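Local coordinates for peptidase M16 domain protein (PDB 4XEA) that is a putative M16-family metallopeptidase that probably hydrolyses peptide bonds at a metal site, occupied here by nickel, at residues G131-A134 against Q135-M139; V162-I166 against A167-E171. All blocks are in the same frame, centred on the assembly; numbering follows the deposited sequence.

Contact 1: residues G131-A134 against Q135-M139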
loop_
_atom_site.group_PDB
_atom_site.type_symbol
_atom_site.label_atom_id
_atom_site.label_comp_id
_atom_site.label_asym_id
_atom_site.label_seq_id
_atom_site.Cartn_x
_atom_site.Cartn_y
_atom_site.Cartn_z
ATOM N N GLY A 131 -4.940 0.666 30.358
ATOM C CA GLY A 131 -4.948 2.106 30.085
ATOM C C GLY A 131 -4.575 2.433 28.642
ATOM O O GLY A 131 -5.183 3.323 28.008
ATOM N N ILE A 132 -3.570 1.702 28.130
ATOM C CA ILE A 132 -3.064 1.892 26.769
ATOM C C ILE A 132 -4.124 1.490 25.753
ATOM O O ILE A 132 -4.299 2.160 24.743
ATOM C CB ILE A 132 -1.740 1.105 26.530
ATOM C CG1 ILE A 132 -0.623 1.655 27.439
ATOM C CG2 ILE A 132 -1.326 1.153 25.063
ATOM C CD1 ILE A 132 0.684 0.879 27.368
ATOM N N ILE A 133 -4.853 0.411 26.032
ATOM C CA ILE A 133 -5.882 -0.059 25.117
ATOM C C ILE A 133 -7.131 0.824 25.194
ATOM O O ILE A 133 -7.714 1.129 24.160
ATOM C CB ILE A 133 -6.219 -1.544 25.337
ATOM C CG1 ILE A 133 -4.975 -2.401 25.068
ATOM C CG2 ILE A 133 -7.322 -1.979 24.400
ATOM C CD1 ILE A 133 -5.122 -3.823 25.545
ATOM N N ALA A 134 -7.500 1.288 26.393
ATOM C CA ALA A 134 -8.657 2.184 26.526
ATOM C C ALA A 134 -8.467 3.433 25.678
ATOM O O ALA A 134 -9.398 3.901 25.031
ATOM C CB ALA A 134 -8.892 2.556 27.963
ATOM N N GLN A 135 -7.250 3.956 25.678
ATOM C CA GLN A 135 -6.916 5.158 24.916
ATOM C C GLN A 135 -7.027 4.926 23.419
ATOM O O GLN A 135 -7.600 5.742 22.699
ATOM C CB GLN A 135 -5.493 5.617 25.255
ATOM C CG GLN A 135 -5.417 6.394 26.541
ATOM C CD GLN A 135 -5.996 7.782 26.402
ATOM O OE1 GLN A 135 -6.562 8.133 25.361
ATOM N NE2 GLN A 135 -5.847 8.593 27.445
ATOM N N GLU A 136 -6.438 3.823 22.968
ATOM C CA GLU A 136 -6.536 3.372 21.579
ATOM C C GLU A 136 -8.006 3.246 21.140
ATOM O O GLU A 136 -8.359 3.654 20.030
ATOM C CB GLU A 136 -5.797 2.033 21.427
ATOM C CG GLU A 136 -5.802 1.415 20.017
ATOM C CD GLU A 136 -6.093 -0.088 20.036
ATOM O OE1 GLU A 136 -7.014 -0.511 19.287
ATOM O OE2 GLU A 136 -5.412 -0.834 20.790
ATOM N N ILE A 137 -8.854 2.697 22.012
ATOM C CA ILE A 137 -10.297 2.597 21.757
ATOM C C ILE A 137 -10.949 3.981 21.592
ATOM O O ILE A 137 -11.733 4.169 20.677
ATOM C CB ILE A 137 -11.026 1.810 22.871
ATOM C CG1 ILE A 137 -10.633 0.325 22.826
ATOM C CG2 ILE A 137 -12.535 1.923 22.720
ATOM C CD1 ILE A 137 -11.080 -0.461 24.042
ATOM N N HIS A 138 -10.633 4.936 22.464
ATOM C CA HIS A 138 -11.168 6.320 22.340
ATOM C C HIS A 138 -10.793 6.995 21.023
ATOM O O HIS A 138 -11.633 7.616 20.376
ATOM C CB HIS A 138 -10.700 7.209 23.502
ATOM C CG HIS A 138 -11.418 6.949 24.790
ATOM N ND1 HIS A 138 -12.763 7.207 24.960
ATOM C CD2 HIS A 138 -10.979 6.458 25.976
ATOM C CE1 HIS A 138 -13.121 6.882 26.190
ATOM N NE2 HIS A 138 -12.057 6.427 26.827
HETATM N N MSE A 139 -9.525 6.859 20.648
HETATM C CA MSE A 139 -8.990 7.436 19.413
HETATM C C MSE A 139 -9.723 6.875 18.199
HETATM O O MSE A 139 -10.174 7.618 17.330
HETATM C CB MSE A 139 -7.488 7.129 19.288
HETATM C CG MSE A 139 -6.634 8.296 18.856
HETATM SE SE MSE A 139 -6.485 9.698 20.221
HETATM C CE MSE A 139 -6.197 8.540 21.783
#
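Ile137 lies against the turn of helix that precedes it, and from CB to CD1 its carbons run along the carbonyls of Ala134 and Ile133 to the Ile133 methyl. CB stands 3.4 Å from Ala134 O. From there CG1 turns back beside its own backbone N (chi1 -69°) and comes to within 3.3 Å of Ile133 O, the same carbonyl that accepts the backbone bond from Ile137 N at 2.9 Å. That bond is nearly linear at the acceptor, with a C=O...N angle of 162°. At the tip, CD1 reaches the CG2 methyl of Ile133 at 4.1 Å, an apolar contact in which the two side chains cross obliquely.

The His138 ring also turns back toward the preceding turn, with Ala134 O oblique to it. Its CD2 approaches Ala134 O at 3.2 Å, while the His138 N-H donates to that same oxygen at 3.0 Å, so the carbonyl has both a backbone donor and a ring carbon close by. The i to i+4 ladder also includes Glu136 N to Ile132 O and Gln135 N to Gly131 O, whose donors tilt from the carbonyl planes.

Glu136 takes another course: CG is anti to the backbone N (chi1 180°) and the chain bends at its second torsion, carrying the carboxylate back along the helix until OE2 is 4.2 Å from Ile133 CG2. The carboxylate thereby reaches the bound nickel ion, which His61 and His65 also coordinate. Ile133 packs on His61 and Phe62 of helix 59-66, next to Glu136. Helix 123-141 thus has helix 59-66, the source of both histidine ligands, on its Glu136 and Ile133 side, and helix 170-175 against Ile133, Ile137 and His138 through Val173 and Val170.

Contact 2: residues V162-I166 against A167-E171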
loop_
_atom_site.group_PDB
_atom_site.type_symbol
_atom_site.label_atom_id
_atom_site.label_comp_id
_atom_site.label_asym_id
_atom_site.label_seq_id
_atom_site.Cartn_x
_atom_site.Cartn_y
_atom_site.Cartn_z
ATOM N N VAL A 162 -19.221 -9.832 16.375
ATOM C CA VAL A 162 -18.650 -9.025 15.305
ATOM C C VAL A 162 -19.132 -7.555 15.412
ATOM O O VAL A 162 -18.537 -6.645 14.838
ATOM C CB VAL A 162 -18.932 -9.629 13.917
ATOM C CG1 VAL A 162 -20.430 -9.466 13.535
ATOM C CG2 VAL A 162 -17.997 -8.986 12.820
ATOM N N ARG A 163 -20.193 -7.325 16.158
ATOM C CA ARG A 163 -20.722 -5.974 16.320
ATOM C C ARG A 163 -19.926 -5.095 17.277
ATOM O O ARG A 163 -20.163 -3.888 17.341
ATOM C CB ARG A 163 -22.186 -6.018 16.728
ATOM C CG ARG A 163 -22.490 -6.440 18.118
ATOM C CD ARG A 163 -23.994 -6.683 18.293
ATOM N NE ARG A 163 -24.791 -5.478 17.930
ATOM C CZ ARG A 163 -24.932 -4.368 18.670
ATOM N NH1 ARG A 163 -24.347 -4.223 19.863
ATOM N NH2 ARG A 163 -25.639 -3.363 18.190
ATOM N N ILE A 164 -19.013 -5.714 18.028
ATOM C CA ILE A 164 -18.059 -5.027 18.890
ATOM C C ILE A 164 -16.711 -4.932 18.188
ATOM O O ILE A 164 -16.238 -5.901 17.587
ATOM C CB ILE A 164 -17.890 -5.787 20.207
ATOM C CG1 ILE A 164 -19.279 -6.012 20.819
ATOM C CG2 ILE A 164 -17.027 -4.983 21.215
ATOM C CD1 ILE A 164 -20.004 -4.729 21.190
ATOM N N ASP A 165 -16.062 -3.777 18.284
ATOM C CA ASP A 165 -14.786 -3.607 17.599
ATOM C C ASP A 165 -13.705 -4.534 18.204
ATOM O O ASP A 165 -13.803 -4.988 19.330
ATOM C CB ASP A 165 -14.326 -2.139 17.595
ATOM C CG ASP A 165 -13.331 -1.836 16.433
ATOM O OD1 ASP A 165 -13.033 -2.731 15.553
ATOM O OD2 ASP A 165 -12.843 -0.718 16.422
ATOM N N ILE A 166 -12.686 -4.793 17.418
ATOM C CA ILE A 166 -11.654 -5.771 17.732
ATOM C C ILE A 166 -11.001 -5.602 19.100
ATOM O O ILE A 166 -10.760 -6.602 19.785
ATOM C CB ILE A 166 -10.639 -5.884 16.566
ATOM C CG1 ILE A 166 -11.346 -6.573 15.352
ATOM C CG2 ILE A 166 -9.365 -6.649 16.993
ATOM C CD1 ILE A 166 -10.674 -6.274 14.028
ATOM N N ALA A 167 -10.765 -4.348 19.517
ATOM C CA ALA A 167 -10.173 -4.040 20.816
ATOM C C ALA A 167 -11.134 -4.167 22.015
ATOM O O ALA A 167 -10.707 -4.127 23.163
ATOM C CB ALA A 167 -9.533 -2.621 20.781
ATOM N N GLY A 168 -12.416 -4.342 21.753
ATOM C CA GLY A 168 -13.433 -4.399 22.803
ATOM C C GLY A 168 -13.947 -3.015 23.110
ATOM O O GLY A 168 -13.820 -2.115 22.281
ATOM N N THR A 169 -14.511 -2.832 24.306
ATOM C CA THR A 169 -14.880 -1.489 24.809
ATOM C C THR A 169 -13.987 -1.098 25.993
ATOM O O THR A 169 -13.217 -1.911 26.502
ATOM C CB THR A 169 -16.375 -1.426 25.242
ATOM O OG1 THR A 169 -16.604 -2.334 26.329
ATOM C CG2 THR A 169 -17.310 -1.813 24.092
ATOM N N VAL A 170 -14.089 0.153 26.432
ATOM C CA VAL A 170 -13.440 0.579 27.659
ATOM C C VAL A 170 -13.892 -0.297 28.846
ATOM O O VAL A 170 -13.064 -0.830 29.582
ATOM C CB VAL A 170 -13.715 2.101 27.930
ATOM C CG1 VAL A 170 -13.109 2.560 29.270
ATOM C CG2 VAL A 170 -13.189 2.943 26.772
ATOM N N GLU A 171 -15.202 -0.470 28.991
ATOM C CA GLU A 171 -15.802 -1.272 30.073
ATOM C C GLU A 171 -15.326 -2.743 30.072
ATOM O O GLU A 171 -14.933 -3.305 31.101
ATOM C CB GLU A 171 -17.332 -1.269 29.938
ATOM C CG GLU A 171 -17.968 0.118 29.642
ATOM C CD GLU A 171 -18.053 0.460 28.128
ATOM O OE1 GLU A 171 -19.084 0.137 27.490
ATOM O OE2 GLU A 171 -17.088 1.050 27.574
#
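Ala167 and Ile166 occupy the two central positions of a type I beta turn that runs from Asp165 to Gly168. The turn is closed by Gly168 N donating to Asp165 O at 2.9 Å, with the donor well above the carbonyl plane. At the corner, the side chain of Ile166 touches Arg146, while the CB of Ala167 faces out of the turn to rest on Glu136 and Ile137.

Ile164 supplies the side-chain packing across the turn. A chi1 of -53° sets its CG1 beside the backbone N and CG2 opposite it, so that the CG2 methyl lies over the backbone of Gly168, 4.0 Å from the Gly168 CA. The same CG2 also lies 4.3 Å from Thr169 CG2. Gly168 leaves the turn with a positive phi of 89°, backbone angles that themselves favour glycine. At the turn's start, Asp165 OD1 accepts a weak bond from Ile166 N and also forms a salt bridge with Arg146, tying the corner to helix 144-156.

Just beyond the turn, Thr169 is the N-cap of helix 170-175, its OG1 bonded to Ser172 N. A type I turn leading into a capped helix here borders the nickel site of the M16 peptidase fold, and the side chain of Ala167 lies about 6 Å from the nickel ion.

Overall arrangement
Following the chain from the N terminus, contact 1 comes first, as successive turns within helix 123-141, and closes no loop. The chain then runs through helix 144-156 before contact 2 closes the tight turn 165-168, just ahead of helix 170-175. The two lie in series, neither nested nor crossed, yet this return brings their centres to about 11 Å apart. They meet directly: Ile137 CD1 packs 3.6 Å from Thr169 C, and Glu136 OE1 lies 3.6 Å from Ala167 CB. Together they join helix 123-141, which bears the glutamate ligand, to the turn and the start of helix 170-175, on the side of the domain where helix 59-66 contributes the histidine ligands.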